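Envelope glycoprotein (Thogoto virus, PDB 5XEA) probably binds the host-cell receptor and then drives fusion of the viral envelope with the host membrane. Local coordinates at residues V23-S29 with K203-D209. Coordinates in Å, arbitrary orientation, origin at the centre of the assembly. Residue numbers count along the deposited sequence, not the author numbering.
Sequences VSKKLYS and KISCFVD
The ring of Y28, chi1 near -78°, lies across C206 and V208 of the neighbouring strand: CD2 of Y28 is 3.8 Å from SG of C206, an oblique sulfur-aromatic contact, and OH of Y28 is 3.2 Å from CG2 of V208. Beneath it, extended segments 23-29 and 203-209 pair as antiparallel strands, their axes 4.3 Å apart at closest and 148° between directions. S24, K26 and Y28 face V208, C206 and I204 as hydrogen-bonded pairs, each joined by two backbone N-H…O hydrogen bonds, such as S24 N to V208 O (3.0 Å) and V208 N to S24 O (2.8 Å). K25, L27 and S29 oppose F207, S205 and K203 as non-hydrogen-bonded pairs on the other face. There CB of K25, all-trans until chi4, lies 3.6 Å from CE1 of F207, and CD1 of L27 packs 4.0 Å from CB of S205. The pair illustrates how segments 174 residues apart can become central neighbours in one six-stranded antiparallel sheet. C206 is disulfide-bonded to C224 on the next strand; F207 meets W404 edge-to-face, and its ring also touches that of F294 of a second subunit, with planes at about 50°. Both faces thus mix polar and apolar groups: alternation sets the ring of Y28 beside the sulfur of C206 and a methyl of V208, while backbone hydrogen bonds, which do not depend on side-chain identity, let F207 and L27 sit beside lysines and serines on the other.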
ATOM      1  N   VAL B  23      14.659 -22.147  13.786  1.00 74.67           N
ATOM      2  CA  VAL B  23      14.092 -22.042  12.442  1.00 70.19           C
ATOM      3  C   VAL B  23      15.028 -22.741  11.465  1.00 58.05           C
ATOM      4  O   VAL B  23      16.239 -22.504  11.481  1.00 56.60           O
ATOM      5  CB  VAL B  23      13.847 -20.573  12.042  1.00 62.73           C
ATOM      6  CG1 VAL B  23      15.047 -19.685  12.344  1.00 47.13           C
ATOM      7  CG2 VAL B  23      13.506 -20.487  10.555  1.00 67.28           C
ATOM      8  N   SER B  24      14.473 -23.614  10.622  1.00 57.04           N
ATOM      9  CA  SER B  24      15.257 -24.409   9.686  1.00 65.12           C
ATOM     10  C   SER B  24      14.700 -24.286   8.274  1.00 62.63           C
ATOM     11  O   SER B  24      13.513 -24.008   8.070  1.00 57.16           O
ATOM     12  CB  SER B  24      15.289 -25.888  10.090  1.00 68.94           C
ATOM     13  OG  SER B  24      13.993 -26.458  10.079  1.00 74.26           O
ATOM     14  N   LYS B  25      15.577 -24.531   7.299  1.00 53.56           N
ATOM     15  CA  LYS B  25      15.243 -24.428   5.886  1.00 62.00           C
ATOM     16  C   LYS B  25      14.797 -25.781   5.346  1.00 64.15           C
ATOM     17  O   LYS B  25      15.467 -26.796   5.566  1.00 62.20           O
ATOM     18  CB  LYS B  25      16.441 -23.908   5.089  1.00 62.41           C
ATOM     19  CG  LYS B  25      16.144 -23.669   3.616  1.00 73.08           C
ATOM     20  CD  LYS B  25      17.370 -23.176   2.858  1.00 82.22           C
ATOM     21  CE  LYS B  25      17.050 -22.876   1.390  1.00 84.81           C
ATOM     22  NZ  LYS B  25      16.529 -24.052   0.639  1.00 92.04           N
ATOM     23  N   LYS B  26      13.666 -25.791   4.637  1.00 59.56           N
ATOM     24  CA  LYS B  26      13.092 -26.998   4.061  1.00 61.34           C
ATOM     25  C   LYS B  26      12.944 -26.858   2.550  1.00 66.77           C
ATOM     26  O   LYS B  26      12.803 -25.750   2.017  1.00 71.02           O
ATOM     27  CB  LYS B  26      11.707 -27.311   4.648  1.00 66.41           C
ATOM     28  CG  LYS B  26      11.601 -27.248   6.156  1.00 63.15           C
ATOM     29  CD  LYS B  26      12.185 -28.481   6.808  1.00 73.02           C
ATOM     30  CE  LYS B  26      11.947 -28.461   8.314  1.00 76.25           C
ATOM     31  NZ  LYS B  26      12.682 -29.559   9.004  1.00 80.35           N
ATOM     32  N   LEU B  27      12.974 -27.999   1.868  1.00 58.74           N
ATOM     33  CA  LEU B  27      12.519 -28.121   0.490  1.00 63.18           C
ATOM     34  C   LEU B  27      11.294 -29.023   0.541  1.00 68.59           C
ATOM     35  O   LEU B  27      11.414 -30.241   0.704  1.00 67.63           O
ATOM     36  CB  LEU B  27      13.599 -28.680  -0.423  1.00 76.08           C
ATOM     37  CG  LEU B  27      13.976 -27.713  -1.545  1.00 88.20           C
ATOM     38  CD1 LEU B  27      14.587 -26.453  -0.955  1.00 91.92           C
ATOM     39  CD2 LEU B  27      14.922 -28.364  -2.541  1.00 95.62           C
ATOM     40  N   TYR B  28      10.115 -28.416   0.439  1.00 66.58           N
ATOM     41  CA  TYR B  28       8.861 -29.153   0.492  1.00 69.25           C
ATOM     42  C   TYR B  28       8.430 -29.568  -0.907  1.00 66.38           C
ATOM     43  O   TYR B  28       8.509 -28.787  -1.860  1.00 67.88           O
ATOM     44  CB  TYR B  28       7.761 -28.312   1.140  1.00 64.82           C
ATOM     45  CG  TYR B  28       7.836 -28.251   2.645  1.00 76.24           C
ATOM     46  CD1 TYR B  28       8.567 -29.190   3.362  1.00 88.63           C
ATOM     47  CD2 TYR B  28       7.172 -27.259   3.353  1.00 71.09           C
ATOM     48  CE1 TYR B  28       8.635 -29.139   4.748  1.00 86.45           C
ATOM     49  CE2 TYR B  28       7.232 -27.199   4.736  1.00 73.64           C
ATOM     50  CZ  TYR B  28       7.965 -28.140   5.427  1.00 78.97           C
ATOM     51  OH  TYR B  28       8.025 -28.084   6.802  1.00 78.65           O
ATOM     52  N   SER B  29       7.983 -30.812  -1.027  1.00 65.52           N
ATOM     53  CA  SER B  29       7.371 -31.266  -2.259  1.00 67.39           C
ATOM     54  C   SER B  29       5.903 -30.868  -2.266  1.00 65.49           C
ATOM     55  O   SER B  29       5.206 -30.976  -1.253  1.00 56.51           O
ATOM     56  CB  SER B  29       7.517 -32.778  -2.414  1.00 69.25           C
ATOM     57  OG  SER B  29       8.791 -33.108  -2.937  1.00 83.24           O
ATOM     58  N   LYS B 203       9.466 -28.545  -5.960  1.00 55.30           N
ATOM     59  CA  LYS B 203      10.094 -28.412  -4.655  1.00 59.75           C
ATOM     60  C   LYS B 203      10.130 -26.933  -4.297  1.00 64.06           C
ATOM     61  O   LYS B 203      10.554 -26.101  -5.108  1.00 67.64           O
ATOM     62  CB  LYS B 203      11.509 -28.994  -4.665  1.00 68.28           C
ATOM     63  CG  LYS B 203      11.590 -30.410  -5.196  1.00 75.88           C
ATOM     64  CD  LYS B 203      11.291 -31.418  -4.109  1.00 81.32           C
ATOM     65  CE  LYS B 203      11.507 -32.828  -4.619  1.00 79.01           C
ATOM     66  NZ  LYS B 203      12.762 -32.893  -5.411  1.00 87.05           N
ATOM     67  N   ILE B 204       9.687 -26.603  -3.091  1.00 57.89           N
ATOM     68  CA  ILE B 204       9.523 -25.218  -2.675  1.00 58.68           C
ATOM     69  C   ILE B 204      10.355 -24.973  -1.426  1.00 61.86           C
ATOM     70  O   ILE B 204      10.222 -25.697  -0.432  1.00 58.87           O
ATOM     71  CB  ILE B 204       8.040 -24.890  -2.435  1.00 48.78           C
ATOM     72  CG1 ILE B 204       7.356 -24.719  -3.779  1.00 52.92           C
ATOM     73  CG2 ILE B 204       7.883 -23.642  -1.598  1.00 62.91           C
ATOM     74  CD1 ILE B 204       5.925 -25.086  -3.745  1.00 58.58           C
ATOM     75  N   SER B 205      11.214 -23.960  -1.483  1.00 54.70           N
ATOM     76  CA  SER B 205      11.987 -23.569  -0.318  1.00 51.42           C
ATOM     77  C   SER B 205      11.098 -22.825   0.671  1.00 51.06           C
ATOM     78  O   SER B 205      10.405 -21.864   0.308  1.00 52.31           O
ATOM     79  CB  SER B 205      13.178 -22.707  -0.730  1.00 70.19           C
ATOM     80  OG  SER B 205      12.762 -21.568  -1.466  1.00 87.22           O
ATOM     81  N   CYS B 206      11.092 -23.302   1.908  1.00 53.45           N
ATOM     82  CA  CYS B 206      10.381 -22.688   3.017  1.00 52.31           C
ATOM     83  C   CYS B 206      11.311 -22.623   4.218  1.00 55.06           C
ATOM     84  O   CYS B 206      12.163 -23.497   4.406  1.00 47.97           O
ATOM     85  CB  CYS B 206       9.128 -23.483   3.412  1.00 55.56           C
ATOM     86  SG  CYS B 206       7.931 -23.754   2.099  1.00 73.68           S
ATOM     87  N   PHE B 207      11.141 -21.586   5.032  1.00 51.90           N
ATOM     88  CA  PHE B 207      11.747 -21.532   6.353  1.00 53.07           C
ATOM     89  C   PHE B 207      10.669 -21.872   7.369  1.00 51.66           C
ATOM     90  O   PHE B 207       9.604 -21.243   7.383  1.00 50.70           O
ATOM     91  CB  PHE B 207      12.368 -20.165   6.617  1.00 42.09           C
ATOM     92  CG  PHE B 207      13.622 -19.932   5.825  1.00 48.55           C
ATOM     93  CD1 PHE B 207      14.822 -20.569   6.182  1.00 47.09           C
ATOM     94  CD2 PHE B 207      13.607 -19.122   4.714  1.00 43.14           C
ATOM     95  CE1 PHE B 207      15.973 -20.373   5.446  1.00 47.82           C
ATOM     96  CE2 PHE B 207      14.754 -18.919   3.972  1.00 48.44           C
ATOM     97  CZ  PHE B 207      15.954 -19.557   4.344  1.00 47.94           C
ATOM     98  N   VAL B 208      10.913 -22.902   8.172  1.00 47.20           N
ATOM     99  CA  VAL B 208       9.926 -23.387   9.126  1.00 47.68           C
ATOM    100  C   VAL B 208      10.424 -23.073  10.523  1.00 52.68           C
ATOM    101  O   VAL B 208      11.540 -23.450  10.898  1.00 57.50           O
ATOM    102  CB  VAL B 208       9.630 -24.880   8.957  1.00 57.79           C
ATOM    103  CG1 VAL B 208       8.729 -25.342  10.081  1.00 61.10           C
ATOM    104  CG2 VAL B 208       8.948 -25.118   7.622  1.00 57.21           C
ATOM    105  N   ASP B 209       9.589 -22.384  11.286  1.00 56.18           N
ATOM    106  CA  ASP B 209       9.954 -21.841  12.592  1.00 61.20           C
ATOM    107  C   ASP B 209       9.051 -22.502  13.619  1.00 63.07           C
ATOM    108  O   ASP B 209       7.894 -22.082  13.789  1.00 70.38           O
ATOM    109  CB  ASP B 209       9.795 -20.319  12.596  1.00 66.30           C
ATOM    110  CG  ASP B 209      10.588 -19.635  13.709  1.00 73.45           C
ATOM    111  OD1 ASP B 209      10.891 -20.314  14.714  1.00 64.92           O
ATOM    112  OD2 ASP B 209      10.900 -18.414  13.574  1.00 69.24           O
TER